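Local coordinates for protein ubiquitin conjugating enzyme (Plasmodium yoelii, PDB 2PWQ) that probably carries ubiquitin as a thioester on an active-site cysteine and passes it on to target proteins, as ubiquitin-conjugating (E2) enzymes do, at residues A[71-76]-A[91-96]; A[95-100]-A[134-139]. All coordinates share one frame; numbering follows the deposited sequence.

Contact 1 (A[71-76]-A[91-96]); sequences HFTLAI and FVTKIW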
loop_
_atom_site.group_PDB
_atom_site.type_symbol
_atom_site.label_atom_id
_atom_site.label_comp_id
_atom_site.label_asym_id
_atom_site.label_seq_id
_atom_site.Cartn_x
_atom_site.Cartn_y
_atom_site.Cartn_z
ATOM N N HIS A 71 -6.009 -1.551 9.757
ATOM C CA HIS A 71 -4.559 -1.512 9.789
ATOM C C HIS A 71 -4.158 -2.506 8.722
ATOM O O HIS A 71 -4.396 -3.747 8.867
ATOM C CB HIS A 71 -4.052 -1.981 11.155
ATOM C CG HIS A 71 -4.626 -1.225 12.310
ATOM N ND1 HIS A 71 -4.068 -0.050 12.785
ATOM C CD2 HIS A 71 -5.726 -1.454 13.068
ATOM C CE1 HIS A 71 -4.794 0.401 13.797
ATOM N NE2 HIS A 71 -5.804 -0.434 13.989
ATOM N N PHE A 72 -3.620 -1.983 7.636
ATOM C CA PHE A 72 -3.285 -2.766 6.451
ATOM C C PHE A 72 -1.787 -2.997 6.242
ATOM O O PHE A 72 -0.972 -2.049 6.125
ATOM C CB PHE A 72 -3.933 -2.147 5.174
ATOM C CG PHE A 72 -5.451 -1.996 5.269
ATOM C CD1 PHE A 72 -6.019 -0.825 5.806
ATOM C CD2 PHE A 72 -6.309 -3.049 4.892
ATOM C CE1 PHE A 72 -7.394 -0.664 5.908
ATOM C CE2 PHE A 72 -7.714 -2.902 5.007
ATOM C CZ PHE A 72 -8.250 -1.736 5.527
ATOM N N THR A 73 -1.425 -4.273 6.173
ATOM C CA THR A 73 -0.064 -4.710 5.961
ATOM C C THR A 73 0.146 -4.930 4.491
ATOM O O THR A 73 -0.742 -5.503 3.840
ATOM C CB THR A 73 0.163 -6.047 6.687
ATOM O OG1 THR A 73 -0.053 -5.815 8.075
ATOM C CG2 THR A 73 1.545 -6.527 6.469
ATOM N N LEU A 74 1.302 -4.475 3.978
ATOM C CA LEU A 74 1.698 -4.673 2.583
ATOM C C LEU A 74 3.094 -5.312 2.521
ATOM O O LEU A 74 3.853 -5.240 3.474
ATOM C CB LEU A 74 1.665 -3.333 1.774
ATOM C CG LEU A 74 0.375 -2.486 1.730
ATOM C CD1 LEU A 74 0.275 -1.486 2.928
ATOM C CD2 LEU A 74 0.226 -1.744 0.407
ATOM N N ALA A 75 3.428 -5.907 1.377
ATOM C CA ALA A 75 4.736 -6.502 1.121
ATOM C C ALA A 75 5.415 -5.629 0.110
ATOM O O ALA A 75 4.866 -5.411 -0.944
ATOM C CB ALA A 75 4.583 -7.974 0.548
ATOM N N ILE A 76 6.607 -5.153 0.434
ATOM C CA ILE A 76 7.360 -4.213 -0.414
ATOM C C ILE A 76 8.681 -4.855 -0.894
ATOM O O ILE A 76 9.613 -5.038 -0.112
ATOM C CB ILE A 76 7.644 -2.912 0.356
ATOM C CG1 ILE A 76 6.335 -2.340 0.929
ATOM C CG2 ILE A 76 8.414 -1.876 -0.545
ATOM C CD1 ILE A 76 6.533 -1.287 1.995
ATOM N N PHE A 91 -0.809 -5.840 -1.282
ATOM C CA PHE A 91 -1.320 -5.848 0.061
ATOM C C PHE A 91 -1.117 -7.261 0.586
ATOM O O PHE A 91 -1.066 -8.190 -0.204
ATOM C CB PHE A 91 -2.825 -5.538 0.069
ATOM C CG PHE A 91 -3.134 -4.095 0.087
ATOM C CD1 PHE A 91 -3.063 -3.328 -1.076
ATOM C CD2 PHE A 91 -3.513 -3.486 1.279
ATOM C CE1 PHE A 91 -3.350 -1.974 -1.029
ATOM C CE2 PHE A 91 -3.810 -2.143 1.341
ATOM C CZ PHE A 91 -3.744 -1.375 0.183
ATOM N N VAL A 92 -0.959 -7.400 1.900
ATOM C CA VAL A 92 -0.942 -8.708 2.543
ATOM C C VAL A 92 -2.307 -8.851 3.147
ATOM O O VAL A 92 -2.994 -9.888 2.942
ATOM C CB VAL A 92 0.176 -8.825 3.631
ATOM C CG1 VAL A 92 -0.044 -10.094 4.587
ATOM C CG2 VAL A 92 1.532 -8.905 2.942
ATOM N N THR A 93 -2.714 -7.804 3.878
ATOM C CA THR A 93 -4.026 -7.788 4.517
ATOM C C THR A 93 -5.079 -7.871 3.414
ATOM O O THR A 93 -4.981 -7.219 2.360
ATOM C CB THR A 93 -4.199 -6.516 5.335
ATOM O OG1 THR A 93 -3.137 -6.437 6.283
ATOM C CG2 THR A 93 -5.489 -6.509 6.106
ATOM N N LYS A 94 -6.056 -8.738 3.615
ATOM C CA LYS A 94 -7.137 -8.897 2.670
ATOM C C LYS A 94 -8.053 -7.686 2.776
ATOM O O LYS A 94 -8.331 -7.195 3.886
ATOM C CB LYS A 94 -7.911 -10.190 3.048
ATOM C CG LYS A 94 -8.833 -10.638 1.948
ATOM C CD LYS A 94 -9.891 -11.553 2.456
ATOM C CE LYS A 94 -9.625 -12.948 2.044
ATOM N NZ LYS A 94 -9.056 -13.251 0.673
ATOM N N ILE A 95 -8.573 -7.239 1.630
ATOM C CA ILE A 95 -9.243 -5.949 1.512
ATOM C C ILE A 95 -10.216 -5.985 0.314
ATOM O O ILE A 95 -9.924 -6.613 -0.727
ATOM C CB ILE A 95 -8.174 -4.754 1.458
ATOM C CG1 ILE A 95 -8.831 -3.359 1.374
ATOM C CG2 ILE A 95 -7.144 -4.950 0.299
ATOM C CD1 ILE A 95 -7.866 -2.139 1.362
ATOM N N TRP A 96 -11.386 -5.354 0.504
ATOM C CA TRP A 96 -12.427 -5.268 -0.519
ATOM C C TRP A 96 -12.387 -3.848 -1.120
ATOM O O TRP A 96 -12.879 -2.925 -0.493
ATOM C CB TRP A 96 -13.794 -5.469 0.128
ATOM C CG TRP A 96 -14.887 -5.684 -0.837
ATOM C CD1 TRP A 96 -15.918 -4.846 -1.103
ATOM C CD2 TRP A 96 -15.083 -6.844 -1.639
ATOM N NE1 TRP A 96 -16.734 -5.388 -2.054
ATOM C CE2 TRP A 96 -16.257 -6.630 -2.394
ATOM C CE3 TRP A 96 -14.393 -8.067 -1.767
ATOM C CZ2 TRP A 96 -16.768 -7.586 -3.293
ATOM C CZ3 TRP A 96 -14.878 -9.019 -2.686
ATOM C CH2 TRP A 96 -16.074 -8.775 -3.426
#
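The ring of F91 packs alongside L74, with one face turned to it, the two side chains pointing the same way. L74 CD2 stands over the middle of the ring, 3.8 Å from the centroid and only 8° off the normal, a CH-pi contact. CG2 of I95 covers the opposite face nearer the rim, while CB of F72 meets the ring in its plane, at the CE2 edge. A flat phenylalanine suits a slot with aliphatic groups on both faces, and I129 and L133 of helix 122-134 also touch it. The F72 ring receives I95 in turn: with CG1 anti to the backbone N (chi1 -178°) and chi2 also extended, I95 reaches across at about a right angle and sets CD1 over one face, 3.7 Å from F72 CE2. In the four-stranded antiparallel sheet of the E2 fold, 71-77 pairs with the outermost strand 88-91, and L74 and F91 form an antiparallel non-hydrogen-bonded pair. Beyond F91 the chain turns off the ladder, and T73 follows it with three bonds. Its O accepts from V92 N at 2.7 Å and T93 N at 3.0 Å, both donors coming from the same face of the carbonyl plane. T73 N gives its hydrogen to T93 OG1 at 2.8 Å, nearly straight at 168°. Threonine suits position 93 because OG1 of T93, beside its own backbone N, takes the place of a main-chain acceptor, while T93 CG2 packs 3.8 Å from F72 CD2. At the exposed V92, CG2 lies 4.0 Å from A75 CB.

Contact 2 (A[95-100]-A[134-139]); sequences IWHPNI and SDPQPD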
loop_
_atom_site.group_PDB
_atom_site.type_symbol
_atom_site.label_atom_id
_atom_site.label_comp_id
_atom_site.label_asym_id
_atom_site.label_seq_id
_atom_site.Cartn_x
_atom_site.Cartn_y
_atom_site.Cartn_z
ATOM N N ILE A 95 -8.573 -7.239 1.630
ATOM C CA ILE A 95 -9.243 -5.949 1.512
ATOM C C ILE A 95 -10.216 -5.985 0.314
ATOM O O ILE A 95 -9.924 -6.613 -0.727
ATOM C CB ILE A 95 -8.174 -4.754 1.458
ATOM C CG1 ILE A 95 -8.831 -3.359 1.374
ATOM C CG2 ILE A 95 -7.144 -4.950 0.299
ATOM C CD1 ILE A 95 -7.866 -2.139 1.362
ATOM N N TRP A 96 -11.386 -5.354 0.504
ATOM C CA TRP A 96 -12.427 -5.268 -0.519
ATOM C C TRP A 96 -12.387 -3.848 -1.120
ATOM O O TRP A 96 -12.879 -2.925 -0.493
ATOM C CB TRP A 96 -13.794 -5.469 0.128
ATOM C CG TRP A 96 -14.887 -5.684 -0.837
ATOM C CD1 TRP A 96 -15.918 -4.846 -1.103
ATOM C CD2 TRP A 96 -15.083 -6.844 -1.639
ATOM N NE1 TRP A 96 -16.734 -5.388 -2.054
ATOM C CE2 TRP A 96 -16.257 -6.630 -2.394
ATOM C CE3 TRP A 96 -14.393 -8.067 -1.767
ATOM C CZ2 TRP A 96 -16.768 -7.586 -3.293
ATOM C CZ3 TRP A 96 -14.878 -9.019 -2.686
ATOM C CH2 TRP A 96 -16.074 -8.775 -3.426
ATOM N N HIS A 97 -11.853 -3.717 -2.325
ATOM C CA HIS A 97 -11.575 -2.434 -2.980
ATOM C C HIS A 97 -11.463 -2.648 -4.488
ATOM O O HIS A 97 -10.807 -3.598 -4.928
ATOM C CB HIS A 97 -10.239 -1.869 -2.479
ATOM C CG HIS A 97 -10.030 -0.411 -2.812
ATOM N ND1 HIS A 97 -9.559 0.032 -4.036
ATOM C CD2 HIS A 97 -10.191 0.691 -2.049
ATOM C CE1 HIS A 97 -9.498 1.353 -4.031
ATOM N NE2 HIS A 97 -9.873 1.782 -2.834
ATOM N N PRO A 98 -12.118 -1.781 -5.318
ATOM C CA PRO A 98 -12.106 -2.032 -6.767
ATOM C C PRO A 98 -10.716 -2.026 -7.379
ATOM O O PRO A 98 -10.494 -2.606 -8.446
ATOM C CB PRO A 98 -12.960 -0.882 -7.340
ATOM C CG PRO A 98 -12.985 0.158 -6.240
ATOM C CD PRO A 98 -12.960 -0.628 -4.972
ATOM N N ASN A 99 -9.779 -1.336 -6.728
ATOM C CA ASN A 99 -8.437 -1.251 -7.264
ATOM C C ASN A 99 -7.400 -2.223 -6.704
ATOM O O ASN A 99 -6.186 -2.047 -6.945
ATOM C CB ASN A 99 -7.948 0.194 -7.136
ATOM C CG ASN A 99 -8.824 1.153 -7.905
ATOM O OD1 ASN A 99 -9.020 0.988 -9.113
ATOM N ND2 ASN A 99 -9.372 2.131 -7.219
ATOM N N ILE A 100 -7.873 -3.287 -6.022
ATOM C CA ILE A 100 -6.997 -4.251 -5.337
ATOM C C ILE A 100 -7.654 -5.643 -5.440
ATOM O O ILE A 100 -8.849 -5.787 -5.159
ATOM C CB ILE A 100 -6.810 -3.905 -3.831
ATOM C CG1 ILE A 100 -6.446 -2.421 -3.615
ATOM C CG2 ILE A 100 -5.726 -4.781 -3.177
ATOM C CD1 ILE A 100 -6.677 -1.970 -2.185
ATOM N N SER A 134 -8.995 6.136 0.157
ATOM C CA SER A 134 -9.891 7.289 0.277
ATOM C C SER A 134 -10.691 7.592 -0.949
ATOM O O SER A 134 -11.744 8.214 -0.844
ATOM C CB SER A 134 -9.084 8.551 0.565
ATOM O OG SER A 134 -8.823 8.615 1.931
ATOM N N ASP A 135 -10.204 7.196 -2.114
ATOM C CA ASP A 135 -10.797 7.667 -3.321
ATOM C C ASP A 135 -10.652 6.595 -4.403
ATOM O O ASP A 135 -9.782 6.695 -5.287
ATOM C CB ASP A 135 -10.080 9.000 -3.673
ATOM C CG ASP A 135 -10.762 9.776 -4.768
ATOM O OD1 ASP A 135 -11.951 9.511 -5.045
ATOM O OD2 ASP A 135 -10.107 10.699 -5.317
ATOM N N PRO A 136 -11.519 5.543 -4.348
ATOM C CA PRO A 136 -11.372 4.427 -5.286
ATOM C C PRO A 136 -11.613 4.857 -6.741
ATOM O O PRO A 136 -12.438 5.727 -6.993
ATOM C CB PRO A 136 -12.432 3.386 -4.809
ATOM C CG PRO A 136 -12.867 3.820 -3.437
ATOM C CD PRO A 136 -12.659 5.359 -3.442
ATOM N N GLN A 137 -10.927 4.216 -7.676
ATOM C CA GLN A 137 -10.960 4.563 -9.111
ATOM C C GLN A 137 -11.578 3.455 -9.986
ATOM O O GLN A 137 -10.848 2.706 -10.674
ATOM C CB GLN A 137 -9.529 4.847 -9.574
ATOM C CG GLN A 137 -8.906 6.002 -8.822
ATOM C CD GLN A 137 -9.737 7.252 -8.990
ATOM O OE1 GLN A 137 -10.247 7.849 -8.004
ATOM N NE2 GLN A 137 -9.952 7.617 -10.260
ATOM N N PRO A 138 -12.930 3.370 -9.995
ATOM C CA PRO A 138 -13.659 2.209 -10.544
ATOM C C PRO A 138 -13.480 1.901 -12.030
ATOM O O PRO A 138 -13.733 0.765 -12.435
ATOM C CB PRO A 138 -15.126 2.530 -10.234
ATOM C CG PRO A 138 -15.169 4.013 -10.103
ATOM C CD PRO A 138 -13.860 4.378 -9.453
ATOM N N ASP A 139 -13.052 2.886 -12.817
ATOM C CA ASP A 139 -12.862 2.732 -14.277
ATOM C C ASP A 139 -11.562 2.048 -14.688
ATOM O O ASP A 139 -11.401 1.666 -15.856
ATOM C CB ASP A 139 -12.894 4.105 -14.957
ATOM C CG ASP A 139 -14.300 4.628 -15.166
ATOM O OD1 ASP A 139 -15.169 4.447 -14.273
ATOM O OD2 ASP A 139 -14.523 5.244 -16.237
#
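One face of the H97 imidazole is covered by CD of the next residue, P98, 3.5 Å above the ring plane and toward the rim, and CA of N99 lies in plane at the edge. P136 comes to the NE2-CE1 side of the ring, its side chain crossing that of H97 at about a right angle, with CB 3.6 Å from H97 NE2. The same carbon touches P98 CG at 3.6 Å, so one carbon of P136 packs against both the imidazole and the P98 ring. Prolines suit positions 98 and 136, since a proline ring has little conformational freedom to lose on packing. The histidine is gripped at both nitrogens: ND1 accepts from N99 N at 3.0 Å, the donor 19° out of the ring plane, and NE2 bonds to O of L132, near the end of helix 122-134. These two bonds fix the rotation of the ring, which its first torsion places by setting CG anti to the backbone N (chi1 -165°). Since ND1 accepts and the L132 carbonyl can only accept, NE2 probably carries the proton. H97 to I100 form a type I beta turn closed by I100 N to H97 O at 3.1 Å. P98 suits its second position, where phi near -60° is needed, and the turn brings the N99 side chain against the backbone of Q137. Y150 of helix 144-152 touches P136, and F157 of helix 154-168 touches P98. H97-P98-N99 is the HPN motif of E2 enzymes, whose histidine is thought to be mainly structural, consistent with its two bonds here, and whose asparagine, in relatives, helps form the isopeptide bond near the catalytic cysteine.

Overall arrangement
Contacts 1 and 2 share one run of chain, which leaves the sheet edge at F91, passes through I95 and W96, and enters the turn of contact 2. Their centres lie 13 Å apart, yet they touch directly where F91 CE1 packs 3.5 Å from I100 CD1. Helix 122-134 joins them as well, since L133 meets F91, I95 and H97. The centre of contact 1 is about 7 Å from the centre of the chain, that of contact 2 about 12 Å. The predicted thioester cysteine, C108, has its side chain about 7 Å from that of N99 and about 11 Å from that of F91, so the path runs from the core toward the probable active site.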